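Local coordinates for AimR transcriptional regulator (Bacillus phage phi3T, PDB 5ZVV), which activates transcription of the phage aimX locus as a homodimer, apparently favouring lytic growth until binding of the arbitrium peptide converts it to inactive monomers and leads to lysogeny, at residues A[207-210]-A[211-215]; A[214-217]-A[218-222]; A[226-229]-A[230-234]; A[234-237]-A[238-241]; A[245-248]-A[249-253]. All blocks are in the same frame, centred on the assembly; numbering follows the deposited sequence.

How the contacts relate
The five contacts follow three successive helices of an all-helical fold, each joining neighbouring turns of the chain and none closing a long loop. Contact 1 lies at the start of helix 207-220 and passes through the shared Ser214 and Asn215 into contact 2, where that helix ends. Contact 3 occupies helix 224-237 and meets contact 4 at Ile234, as the chain enters the loop before helix 243-252, which carries contact 5. They run in series, overlapping at two junctions without nesting or crossing. Ile218 packs contact 2 on contact 3, Arg211 ties contact 1 to contact 4, and Tyr250 binds contact 5 to contact 4. Tyr231 and Leu232 of contact 3 pack on Ala249, Tyr250 and Lys252.

Contact 1: A[207-210]-A[211-215]; sequences LLEA and RQHSN
Helical hydrogen bonds from the amides of Arg211, Gln212, His213 and Ser214 to the carbonyls of Leu207, Leu208, Glu209 and Ala210 join these turns, with Arg211 N 2.9 Å from Leu207 O. Ala210 O is gripped twice: Ser214 N and Ser214 OG, the latter at 2.9 Å, reach it from opposite faces of its carbonyl plane. Ser214 OG folds back this far because it stands beside its own backbone N (chi1 -60°). The Arg211 chain runs back past Leu207, its CG 3.2 Å from Leu207 O, and stays extended from CG to NE. Leu207 CB covers one face of the guanidinium near its rim, while Leu208 CD2 touches Arg211 NH1 at 3.8 Å. The guanidinium is fixed from outside by a salt bridge of NH2 to Glu241 and a hydrogen bond of NE to Thr237 OG1. Glu209 and His213 run alongside each other, with Glu209 OE2 at the edge of the His213 ring, in its plane, Glu209 CG 3.6 Å from His213 NE2 and their planes 50° apart. Glu209 OE1 bonds Ser206, and His213 leans on helix 184-203. This is regular alpha-helix opening helix 207-220, consistent with the TPR-like superhelix suggested by the family.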
loop_
_atom_site.group_PDB
_atom_site.type_symbol
_atom_site.label_atom_id
_atom_site.label_comp_id
_atom_site.label_asym_id
_atom_site.label_seq_id
_atom_site.Cartn_x
_atom_site.Cartn_y
_atom_site.Cartn_z
ATOM N N LEU A 207 -19.224 3.676 9.442
ATOM C CA LEU A 207 -19.530 3.431 10.847
ATOM C C LEU A 207 -20.362 2.168 11.030
ATOM O O LEU A 207 -20.105 1.382 11.951
ATOM C CB LEU A 207 -20.244 4.644 11.444
ATOM C CG LEU A 207 -19.553 5.996 11.239
ATOM C CD1 LEU A 207 -20.276 7.102 12.000
ATOM C CD2 LEU A 207 -18.087 5.931 11.641
ATOM N N LEU A 208 -21.364 1.956 10.172
ATOM C CA LEU A 208 -22.210 0.774 10.309
ATOM C C LEU A 208 -21.405 -0.503 10.113
ATOM O O LEU A 208 -21.601 -1.488 10.833
ATOM C CB LEU A 208 -23.368 0.833 9.310
ATOM C CG LEU A 208 -24.351 1.994 9.459
ATOM C CD1 LEU A 208 -25.447 1.903 8.406
ATOM C CD2 LEU A 208 -24.943 2.022 10.860
ATOM N N GLU A 209 -20.494 -0.502 9.140
ATOM C CA GLU A 209 -19.633 -1.658 8.914
ATOM C C GLU A 209 -18.742 -1.927 10.124
ATOM O O GLU A 209 -18.588 -3.080 10.553
ATOM C CB GLU A 209 -18.798 -1.414 7.659
ATOM C CG GLU A 209 -18.147 -2.632 7.053
ATOM C CD GLU A 209 -17.555 -2.325 5.690
ATOM O OE1 GLU A 209 -17.965 -1.311 5.082
ATOM O OE2 GLU A 209 -16.680 -3.085 5.231
ATOM N N ALA A 210 -18.155 -0.870 10.693
ATOM C CA ALA A 210 -17.302 -1.032 11.866
ATOM C C ALA A 210 -18.087 -1.593 13.045
ATOM O O ALA A 210 -17.609 -2.491 13.750
ATOM C CB ALA A 210 -16.662 0.304 12.236
ATOM N N ARG A 211 -19.299 -1.078 13.272
ATOM C CA ARG A 211 -20.139 -1.614 14.338
ATOM C C ARG A 211 -20.503 -3.069 14.072
ATOM O O ARG A 211 -20.554 -3.881 15.003
ATOM C CB ARG A 211 -21.401 -0.764 14.488
ATOM C CG ARG A 211 -21.129 0.673 14.903
ATOM C CD ARG A 211 -22.391 1.521 14.847
ATOM N NE ARG A 211 -22.078 2.945 14.931
ATOM C CZ ARG A 211 -22.934 3.918 14.644
ATOM N NH1 ARG A 211 -24.166 3.628 14.249
ATOM N NH2 ARG A 211 -22.556 5.185 14.746
ATOM N N GLN A 212 -20.764 -3.416 12.809
ATOM C CA GLN A 212 -21.071 -4.802 12.463
ATOM C C GLN A 212 -19.924 -5.726 12.841
ATOM O O GLN A 212 -20.124 -6.747 13.512
ATOM C CB GLN A 212 -21.368 -4.919 10.968
ATOM C CG GLN A 212 -22.739 -4.438 10.542
ATOM C CD GLN A 212 -22.939 -4.540 9.040
ATOM O OE1 GLN A 212 -22.011 -4.309 8.261
ATOM N NE2 GLN A 212 -24.150 -4.897 8.624
ATOM N N HIS A 213 -18.705 -5.380 12.413
ATOM C CA HIS A 213 -17.555 -6.227 12.714
ATOM C C HIS A 213 -17.290 -6.290 14.214
ATOM O O HIS A 213 -16.961 -7.357 14.747
ATOM C CB HIS A 213 -16.321 -5.724 11.964
ATOM C CG HIS A 213 -16.420 -5.853 10.475
ATOM N ND1 HIS A 213 -16.534 -7.072 9.841
ATOM C CD2 HIS A 213 -16.415 -4.919 9.496
ATOM C CE1 HIS A 213 -16.598 -6.883 8.535
ATOM N NE2 HIS A 213 -16.529 -5.584 8.299
ATOM N N SER A 214 -17.429 -5.158 14.913
ATOM C CA SER A 214 -17.183 -5.144 16.354
ATOM C C SER A 214 -18.182 -6.032 17.086
ATOM O O SER A 214 -17.805 -6.857 17.929
ATOM C CB SER A 214 -17.253 -3.711 16.891
ATOM O OG SER A 214 -16.287 -2.870 16.284
ATOM N N ASN A 215 -19.468 -5.878 16.764
ATOM C CA ASN A 215 -20.497 -6.691 17.399
ATOM C C ASN A 215 -20.298 -8.167 17.093
ATOM O O ASN A 215 -20.505 -9.019 17.962
ATOM C CB ASN A 215 -21.882 -6.227 16.948
ATOM C CG ASN A 215 -22.361 -5.006 17.701
ATOM O OD1 ASN A 215 -22.193 -4.907 18.919
ATOM N ND2 ASN A 215 -22.962 -4.066 16.985
#

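Contact 2: A[214-217]-A[218-222]; sequences SNRA and IENSN
Ile218 N donates to Ser214 O at 2.9 Å, the straightest bond (162°) in this last part of helix 207-220, where the alpha-helix reaches its C-terminal end. Glu219 N binds Asn215 O less straight. Asn220 N is shared: it bonds Arg216 O at 2.9 Å and, weakly, Ala217 O at 3.3 Å. Ser221 is then the first residue to leave helical angles, and its OG bonds Val223 N beyond the turn. Glu219 curls back over the preceding turn; with CG beside the backbone N (chi1 -69°), that atom lies 3.1 Å from Asn215 O, and the chain, extended beyond CG, carries the carboxylate past the same carbonyl. Ile218 directs CG1 to 3.5 Å from Ser214 O and packs outward on Ala230 and Tyr231 of helix 224-237, whereas Ala217 meets helix 184-203. Arg216 throws its CG the other way, anti to the backbone N, and its extended chain crosses the Asn220 side chain. The amide stands almost upright on the guanidinium, the two planes 87° apart. Asn220 ND2 sits over the centre of that one face, 3.8 Å from Arg216 CZ.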
loop_
_atom_site.group_PDB
_atom_site.type_symbol
_atom_site.label_atom_id
_atom_site.label_comp_id
_atom_site.label_asym_id
_atom_site.label_seq_id
_atom_site.Cartn_x
_atom_site.Cartn_y
_atom_site.Cartn_z
ATOM N N SER A 214 -17.429 -5.158 14.913
ATOM C CA SER A 214 -17.183 -5.144 16.354
ATOM C C SER A 214 -18.182 -6.032 17.086
ATOM O O SER A 214 -17.805 -6.857 17.929
ATOM C CB SER A 214 -17.253 -3.711 16.891
ATOM O OG SER A 214 -16.287 -2.870 16.284
ATOM N N ASN A 215 -19.468 -5.878 16.764
ATOM C CA ASN A 215 -20.497 -6.691 17.399
ATOM C C ASN A 215 -20.298 -8.167 17.093
ATOM O O ASN A 215 -20.505 -9.019 17.962
ATOM C CB ASN A 215 -21.882 -6.227 16.948
ATOM C CG ASN A 215 -22.361 -5.006 17.701
ATOM O OD1 ASN A 215 -22.193 -4.907 18.919
ATOM N ND2 ASN A 215 -22.962 -4.066 16.985
ATOM N N ARG A 216 -19.889 -8.491 15.866
ATOM C CA ARG A 216 -19.646 -9.892 15.541
ATOM C C ARG A 216 -18.470 -10.444 16.341
ATOM O O ARG A 216 -18.514 -11.588 16.819
ATOM C CB ARG A 216 -19.414 -10.055 14.040
ATOM C CG ARG A 216 -19.498 -11.495 13.598
ATOM C CD ARG A 216 -19.676 -11.659 12.105
ATOM N NE ARG A 216 -19.743 -13.079 11.772
ATOM C CZ ARG A 216 -18.696 -13.810 11.401
ATOM N NH1 ARG A 216 -18.847 -15.098 11.136
ATOM N NH2 ARG A 216 -17.499 -13.252 11.286
ATOM N N ALA A 217 -17.415 -9.640 16.510
ATOM C CA ALA A 217 -16.298 -10.055 17.350
ATOM C C ALA A 217 -16.758 -10.320 18.777
ATOM O O ALA A 217 -16.369 -11.325 19.383
ATOM C CB ALA A 217 -15.199 -8.994 17.328
ATOM N N ILE A 218 -17.594 -9.435 19.328
ATOM C CA ILE A 218 -18.118 -9.641 20.678
ATOM C C ILE A 218 -18.952 -10.915 20.742
ATOM O O ILE A 218 -18.922 -11.647 21.739
ATOM C CB ILE A 218 -18.932 -8.412 21.129
ATOM C CG1 ILE A 218 -18.012 -7.216 21.369
ATOM C CG2 ILE A 218 -19.739 -8.725 22.383
ATOM C CD1 ILE A 218 -18.741 -5.888 21.412
ATOM N N GLU A 219 -19.704 -11.205 19.677
ATOM C CA GLU A 219 -20.587 -12.365 19.688
ATOM C C GLU A 219 -19.811 -13.670 19.574
ATOM O O GLU A 219 -20.262 -14.701 20.085
ATOM C CB GLU A 219 -21.612 -12.252 18.557
ATOM C CG GLU A 219 -22.636 -11.139 18.761
ATOM C CD GLU A 219 -23.306 -10.698 17.465
ATOM O OE1 GLU A 219 -23.106 -11.363 16.424
ATOM O OE2 GLU A 219 -24.030 -9.679 17.488
ATOM N N ASN A 220 -18.650 -13.652 18.922
ATOM C CA ASN A 220 -17.867 -14.863 18.711
ATOM C C ASN A 220 -16.739 -15.053 19.716
ATOM O O ASN A 220 -16.058 -16.082 19.664
ATOM C CB ASN A 220 -17.299 -14.877 17.290
ATOM C CG ASN A 220 -18.368 -15.088 16.237
ATOM O OD1 ASN A 220 -19.435 -15.631 16.519
ATOM N ND2 ASN A 220 -18.085 -14.659 15.012
ATOM N N SER A 221 -16.509 -14.100 20.616
ATOM C CA SER A 221 -15.325 -14.157 21.463
ATOM C C SER A 221 -15.644 -13.727 22.885
ATOM O O SER A 221 -16.432 -12.804 23.107
ATOM C CB SER A 221 -14.203 -13.272 20.905
ATOM O OG SER A 221 -13.045 -13.346 21.719
ATOM N N ASN A 222 -15.021 -14.413 23.843
ATOM C CA ASN A 222 -14.978 -13.980 25.234
ATOM C C ASN A 222 -13.566 -13.605 25.668
ATOM O O ASN A 222 -13.299 -13.499 26.870
ATOM C CB ASN A 222 -15.547 -15.066 26.149
ATOM C CG ASN A 222 -17.047 -15.222 26.000
ATOM O OD1 ASN A 222 -17.785 -14.235 25.979
ATOM N ND2 ASN A 222 -17.507 -16.463 25.882
#

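Contact 3: A[226-229]-A[230-234]; sequences ICFF and AYLTI
Leu232 reaches back toward the preceding turn of helix 224-237, starting with CB 3.3 Å from Phe228 O, the carbonyl that accepts its own amide. CG stands anti to the backbone N (chi1 -160°), which carries the branch along the same side as two aromatic rings. Its CD2 does the touching: it lies 3.8 Å from Phe229 CD1, and 4.1 Å from Phe228 CE2, meeting both rings obliquely. The rings are themselves packed together, with Phe228 CD2 over the centre of one face of Phe229. His262 extends the cluster, stacking on Phe228 and meeting Phe229 edge-to-face. Away from this group, Thr233 clasps Phe229 O with two donors. Its OG1 comes to 2.7 Å, tilted 22° from the carbonyl plane, while Thr233 N at 2.9 Å is pushed farther, 40° above it. Asn199 also lies within bonding distance of Thr233 OG1. The Tyr231 ring passes Cys227 O obliquely, CD2 3.3 Å away. Three other helices pack on this one. Leu232 and both phenylalanines meet helix 260-277, Thr233 and Ala230 meet Met195 of helix 184-203, and Ala230 and Tyr231 meet Ile218 of helix 207-220; no strand takes part, and the surroundings are consistent with a TPR-like array.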
loop_
_atom_site.group_PDB
_atom_site.type_symbol
_atom_site.label_atom_id
_atom_site.label_comp_id
_atom_site.label_asym_id
_atom_site.label_seq_id
_atom_site.Cartn_x
_atom_site.Cartn_y
_atom_site.Cartn_z
ATOM N N ILE A 226 -10.110 -8.834 22.794
ATOM C CA ILE A 226 -11.005 -8.682 21.651
ATOM C C ILE A 226 -12.209 -7.828 22.026
ATOM O O ILE A 226 -12.538 -6.853 21.341
ATOM C CB ILE A 226 -11.438 -10.060 21.121
ATOM C CG1 ILE A 226 -10.243 -10.812 20.524
ATOM C CG2 ILE A 226 -12.568 -9.918 20.095
ATOM C CD1 ILE A 226 -9.644 -10.150 19.298
ATOM N N CYS A 227 -12.880 -8.176 23.124
ATOM C CA CYS A 227 -14.091 -7.453 23.501
ATOM C C CYS A 227 -13.777 -6.019 23.906
ATOM O O CYS A 227 -14.545 -5.099 23.598
ATOM C CB CYS A 227 -14.810 -8.188 24.629
ATOM S SG CYS A 227 -15.443 -9.809 24.163
ATOM N N PHE A 228 -12.650 -5.812 24.593
ATOM C CA PHE A 228 -12.243 -4.461 24.968
ATOM C C PHE A 228 -12.078 -3.580 23.737
ATOM O O PHE A 228 -12.670 -2.498 23.650
ATOM C CB PHE A 228 -10.946 -4.500 25.782
ATOM C CG PHE A 228 -10.333 -3.144 25.992
ATOM C CD1 PHE A 228 -10.837 -2.284 26.955
ATOM C CD2 PHE A 228 -9.264 -2.723 25.219
ATOM C CE1 PHE A 228 -10.286 -1.031 27.141
ATOM C CE2 PHE A 228 -8.707 -1.471 25.404
ATOM C CZ PHE A 228 -9.220 -0.625 26.364
ATOM N N PHE A 229 -11.281 -4.030 22.764
ATOM C CA PHE A 229 -11.106 -3.220 21.564
ATOM C C PHE A 229 -12.376 -3.145 20.724
ATOM O O PHE A 229 -12.539 -2.193 19.954
ATOM C CB PHE A 229 -9.937 -3.747 20.733
ATOM C CG PHE A 229 -8.598 -3.348 21.280
ATOM C CD1 PHE A 229 -8.195 -2.021 21.248
ATOM C CD2 PHE A 229 -7.753 -4.286 21.847
ATOM C CE1 PHE A 229 -6.970 -1.639 21.761
ATOM C CE2 PHE A 229 -6.523 -3.911 22.363
ATOM C CZ PHE A 229 -6.132 -2.586 22.318
ATOM N N ALA A 230 -13.287 -4.107 20.871
ATOM C CA ALA A 230 -14.550 -4.040 20.148
ATOM C C ALA A 230 -15.434 -2.920 20.688
ATOM O O ALA A 230 -15.941 -2.091 19.921
ATOM C CB ALA A 230 -15.266 -5.385 20.222
ATOM N N TYR A 231 -15.631 -2.879 22.012
ATOM C CA TYR A 231 -16.418 -1.793 22.596
ATOM C C TYR A 231 -15.715 -0.451 22.447
ATOM O O TYR A 231 -16.376 0.582 22.279
ATOM C CB TYR A 231 -16.718 -2.087 24.066
ATOM C CG TYR A 231 -17.818 -3.102 24.250
ATOM C CD1 TYR A 231 -19.131 -2.795 23.910
ATOM C CD2 TYR A 231 -17.549 -4.368 24.753
ATOM C CE1 TYR A 231 -20.145 -3.717 24.069
ATOM C CE2 TYR A 231 -18.558 -5.300 24.915
ATOM C CZ TYR A 231 -19.854 -4.968 24.571
ATOM O OH TYR A 231 -20.864 -5.889 24.727
ATOM N N LEU A 232 -14.382 -0.449 22.506
ATOM C CA LEU A 232 -13.625 0.756 22.195
ATOM C C LEU A 232 -13.937 1.245 20.786
ATOM O O LEU A 232 -14.142 2.447 20.566
ATOM C CB LEU A 232 -12.129 0.477 22.356
ATOM C CG LEU A 232 -11.187 1.663 22.544
ATOM C CD1 LEU A 232 -11.489 2.379 23.852
ATOM C CD2 LEU A 232 -9.735 1.197 22.502
ATOM N N THR A 233 -14.001 0.323 19.820
ATOM C CA THR A 233 -14.287 0.712 18.442
ATOM C C THR A 233 -15.713 1.230 18.291
ATOM O O THR A 233 -15.941 2.231 17.604
ATOM C CB THR A 233 -14.046 -0.465 17.495
ATOM O OG1 THR A 233 -12.676 -0.876 17.575
ATOM C CG2 THR A 233 -14.359 -0.067 16.058
ATOM N N ILE A 234 -16.685 0.562 18.919
ATOM C CA ILE A 234 -18.073 1.019 18.839
ATOM C C ILE A 234 -18.198 2.433 19.399
ATOM O O ILE A 234 -18.732 3.347 18.746
ATOM C CB ILE A 234 -19.001 0.031 19.573
ATOM C CG1 ILE A 234 -19.050 -1.306 18.828
ATOM C CG2 ILE A 234 -20.403 0.616 19.739
ATOM C CD1 ILE A 234 -19.814 -2.394 19.554
#

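Contact 4: A[234-237]-A[238-241]; sequences IGNT and LIFE
Leu238 N sits at the C-terminal end of helix 224-237, bonding Gly235 O at 3.0 Å from well above the carbonyl plane and Ile234 O only weakly. Ile239 N makes a further weak bond to Asn236 O, so the helical pattern tightens to a three-residue spacing as it ends. In Thr237, OG1 lies between the backbone N and the carbonyl carbon (chi1 66°), which turns it back toward Ile234 O, at a distance so short (2.5 Å from Thr237 OG1) that its exact length is doubtful. Leu238 instead puts CG beside its backbone N and swings CD1 alongside Ile234, 4.2 Å from Ile234 CG2. Ile239 takes the same first turn (chi1 -73°), bringing CG1 to 3.3 Å from Asn236 O and, through an extended chi2, CD1 to 3.8 Å from Asn236 OD1. That amide oxygen is bonded by Tyr250. The other branch of Ile239, CG2, rests over the centre of one face of the Phe240 ring. A water bridges the turn, donating to Thr237 O and accepting from Phe240 N at 3.2 Å. Side chains and water thus take over as the regular bonding lapses, and the charge of the Arg211 guanidinium, held at this helix end, probably suits both the partial negative charge there and the carboxylate of Glu241.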
loop_
_atom_site.group_PDB
_atom_site.type_symbol
_atom_site.label_atom_id
_atom_site.label_comp_id
_atom_site.label_asym_id
_atom_site.label_seq_id
_atom_site.Cartn_x
_atom_site.Cartn_y
_atom_site.Cartn_z
ATOM N N ILE A 234 -16.685 0.562 18.919
ATOM C CA ILE A 234 -18.073 1.019 18.839
ATOM C C ILE A 234 -18.198 2.433 19.399
ATOM O O ILE A 234 -18.732 3.347 18.746
ATOM C CB ILE A 234 -19.001 0.031 19.573
ATOM C CG1 ILE A 234 -19.050 -1.306 18.828
ATOM C CG2 ILE A 234 -20.403 0.616 19.739
ATOM C CD1 ILE A 234 -19.814 -2.394 19.554
ATOM N N GLY A 235 -17.687 2.633 20.618
ATOM C CA GLY A 235 -17.687 3.966 21.195
ATOM C C GLY A 235 -17.024 4.986 20.292
ATOM O O GLY A 235 -17.493 6.119 20.173
ATOM N N ASN A 236 -15.931 4.594 19.632
ATOM C CA ASN A 236 -15.280 5.503 18.696
ATOM C C ASN A 236 -16.195 5.841 17.525
ATOM O O ASN A 236 -16.207 6.983 17.048
ATOM C CB ASN A 236 -13.967 4.903 18.193
ATOM C CG ASN A 236 -12.890 4.890 19.255
ATOM O OD1 ASN A 236 -13.009 5.557 20.279
ATOM N ND2 ASN A 236 -11.826 4.134 19.013
ATOM N N THR A 237 -16.975 4.869 17.049
ATOM C CA THR A 237 -17.913 5.164 15.971
ATOM C C THR A 237 -19.047 6.068 16.426
ATOM O O THR A 237 -19.731 6.648 15.576
ATOM C CB THR A 237 -18.516 3.886 15.382
ATOM O OG1 THR A 237 -19.337 3.246 16.367
ATOM C CG2 THR A 237 -17.432 2.934 14.910
ATOM N N LEU A 238 -19.271 6.195 17.734
ATOM C CA LEU A 238 -20.351 7.040 18.236
ATOM C C LEU A 238 -19.890 8.414 18.722
ATOM O O LEU A 238 -20.702 9.156 19.284
ATOM C CB LEU A 238 -21.093 6.320 19.361
ATOM C CG LEU A 238 -21.871 5.067 18.967
ATOM C CD1 LEU A 238 -22.296 4.304 20.212
ATOM C CD2 LEU A 238 -23.079 5.446 18.121
ATOM N N ILE A 239 -18.625 8.783 18.499
ATOM C CA ILE A 239 -18.058 9.970 19.146
ATOM C C ILE A 239 -18.816 11.233 18.748
ATOM O O ILE A 239 -19.140 12.073 19.597
ATOM C CB ILE A 239 -16.556 10.092 18.822
ATOM C CG1 ILE A 239 -15.754 9.033 19.583
ATOM C CG2 ILE A 239 -16.042 11.488 19.154
ATOM C CD1 ILE A 239 -14.279 9.032 19.248
ATOM N N PHE A 240 -19.111 11.392 17.460
ATOM C CA PHE A 240 -19.724 12.617 16.965
ATOM C C PHE A 240 -21.240 12.529 16.837
ATOM O O PHE A 240 -21.864 13.501 16.405
ATOM C CB PHE A 240 -19.114 12.998 15.614
ATOM C CG PHE A 240 -17.626 13.184 15.658
ATOM C CD1 PHE A 240 -17.076 14.389 16.065
ATOM C CD2 PHE A 240 -16.778 12.149 15.308
ATOM C CE1 PHE A 240 -15.705 14.559 16.115
ATOM C CE2 PHE A 240 -15.407 12.312 15.352
ATOM C CZ PHE A 240 -14.868 13.519 15.757
ATOM N N GLU A 241 -21.849 11.404 17.212
ATOM C CA GLU A 241 -23.294 11.231 17.087
ATOM C C GLU A 241 -24.035 11.415 18.406
ATOM O O GLU A 241 -25.018 12.158 18.464
ATOM C CB GLU A 241 -23.614 9.848 16.510
ATOM C CG GLU A 241 -23.169 9.647 15.075
ATOM C CD GLU A 241 -23.586 8.299 14.521
ATOM O OE1 GLU A 241 -24.350 7.583 15.204
ATOM O OE2 GLU A 241 -23.149 7.956 13.402
HETATM O O HOH W 1 -19.651 9.159 15.198
#

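Contact 5: A[245-248]-A[249-253]; sequences EAKK and AYIKG
Tyr250 N and Ala246 O make a nearly straight bond of 2.9 Å (177°), one of four regular alpha-helical links in helix 243-252, consistent with a TPR-like array. The others run from Ala249, Ile251 and Lys252 to the carbonyls of Glu245, Lys247 and Lys248. Charge comes next. Lys248 bends at chi3 (64°) and thereby turns its ammonium back to the preceding turn, where NZ bonds Glu245 OE2 at 3.0 Å on the syn side of the carboxylate. Lys252 NZ lies 5.9 Å from Lys248 NZ, too far for contact, and this neighbouring positive charge would probably be eased by the glutamate. Apolar contact is made on two sides. Lys247, fully extended, runs across Ile251, with its methylene CG 3.8 Å from Ile251 CD1; its chain also packs on Leu270 and Leu273 of helix 260-277. Ala246 CB lies 4.4 Å from Tyr250 CE2, and the ring leads toward the preceding helix, packing on Ile239 and on Ala269 of helix 260-277, with its hydroxyl held by Asn236. Ala249 faces Ile234. The tyrosine ring also passes obliquely by a carbonyl, Tyr250 CD2 being 3.3 Å from Ala246 O. On the outer side Ile251 lies near a bound glycerol, and its CG1, set beside the backbone N, comes to 3.1 Å from Lys247 O.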
loop_
_atom_site.group_PDB
_atom_site.type_symbol
_atom_site.label_atom_id
_atom_site.label_comp_id
_atom_site.label_asym_id
_atom_site.label_seq_id
_atom_site.Cartn_x
_atom_site.Cartn_y
_atom_site.Cartn_z
ATOM N N GLU A 245 -24.471 7.400 24.349
ATOM C CA GLU A 245 -24.311 6.059 23.792
ATOM C C GLU A 245 -22.840 5.699 23.624
ATOM O O GLU A 245 -22.432 4.570 23.932
ATOM C CB GLU A 245 -25.057 5.950 22.462
ATOM C CG GLU A 245 -26.570 5.940 22.621
ATOM C CD GLU A 245 -27.048 4.803 23.507
ATOM O OE1 GLU A 245 -26.523 3.678 23.363
ATOM O OE2 GLU A 245 -27.939 5.036 24.352
ATOM N N ALA A 246 -22.031 6.640 23.132
ATOM C CA ALA A 246 -20.589 6.416 23.059
ATOM C C ALA A 246 -20.020 6.101 24.436
ATOM O O ALA A 246 -19.286 5.118 24.611
ATOM C CB ALA A 246 -19.894 7.640 22.459
ATOM N N LYS A 247 -20.367 6.921 25.429
ATOM C CA LYS A 247 -19.909 6.680 26.792
ATOM C C LYS A 247 -20.383 5.324 27.300
ATOM O O LYS A 247 -19.660 4.642 28.034
ATOM C CB LYS A 247 -20.400 7.799 27.711
ATOM C CG LYS A 247 -19.985 7.646 29.163
ATOM C CD LYS A 247 -20.554 8.773 30.014
ATOM C CE LYS A 247 -20.078 8.677 31.457
ATOM N NZ LYS A 247 -20.650 9.754 32.309
ATOM N N LYS A 248 -21.590 4.909 26.905
ATOM C CA LYS A 248 -22.110 3.625 27.365
ATOM C C LYS A 248 -21.314 2.464 26.776
ATOM O O LYS A 248 -21.043 1.475 27.470
ATOM C CB LYS A 248 -23.593 3.508 27.015
ATOM C CG LYS A 248 -24.329 2.430 27.796
ATOM C CD LYS A 248 -25.835 2.669 27.793
ATOM C CE LYS A 248 -26.412 2.580 26.393
ATOM N NZ LYS A 248 -27.893 2.761 26.381
ATOM N N ALA A 249 -20.921 2.568 25.505
ATOM C CA ALA A 249 -20.092 1.522 24.906
ATOM C C ALA A 249 -18.704 1.491 25.539
ATOM O O ALA A 249 -18.198 0.419 25.913
ATOM C CB ALA A 249 -19.995 1.733 23.394
ATOM N N TYR A 250 -18.069 2.662 25.661
ATOM C CA TYR A 250 -16.785 2.755 26.351
ATOM C C TYR A 250 -16.846 2.084 27.716
ATOM O O TYR A 250 -15.996 1.253 28.053
ATOM C CB TYR A 250 -16.374 4.220 26.506
ATOM C CG TYR A 250 -15.917 4.888 25.233
ATOM C CD1 TYR A 250 -15.207 4.185 24.268
ATOM C CD2 TYR A 250 -16.193 6.228 24.999
ATOM C CE1 TYR A 250 -14.785 4.802 23.104
ATOM C CE2 TYR A 250 -15.778 6.850 23.841
ATOM C CZ TYR A 250 -15.075 6.134 22.898
ATOM O OH TYR A 250 -14.665 6.761 21.747
ATOM N N ILE A 251 -17.858 2.431 28.514
ATOM C CA ILE A 251 -17.988 1.850 29.848
ATOM C C ILE A 251 -18.207 0.346 29.760
ATOM O O ILE A 251 -17.720 -0.409 30.611
ATOM C CB ILE A 251 -19.118 2.552 30.626
ATOM C CG1 ILE A 251 -18.730 4.000 30.930
ATOM C CG2 ILE A 251 -19.425 1.815 31.919
ATOM C CD1 ILE A 251 -19.826 4.792 31.610
ATOM N N LYS A 252 -18.923 -0.120 28.730
ATOM C CA LYS A 252 -19.036 -1.561 28.519
ATOM C C LYS A 252 -17.674 -2.200 28.284
ATOM O O LYS A 252 -17.487 -3.386 28.575
ATOM C CB LYS A 252 -19.966 -1.864 27.344
ATOM C CG LYS A 252 -21.440 -1.729 27.667
ATOM C CD LYS A 252 -22.290 -2.067 26.461
ATOM C CE LYS A 252 -23.758 -1.787 26.726
ATOM N NZ LYS A 252 -24.582 -2.027 25.508
ATOM N N GLY A 253 -16.714 -1.440 27.761
ATOM C CA GLY A 253 -15.367 -1.981 27.627
ATOM C C GLY A 253 -14.604 -2.149 28.935
ATOM O O GLY A 253 -13.559 -2.810 28.934
#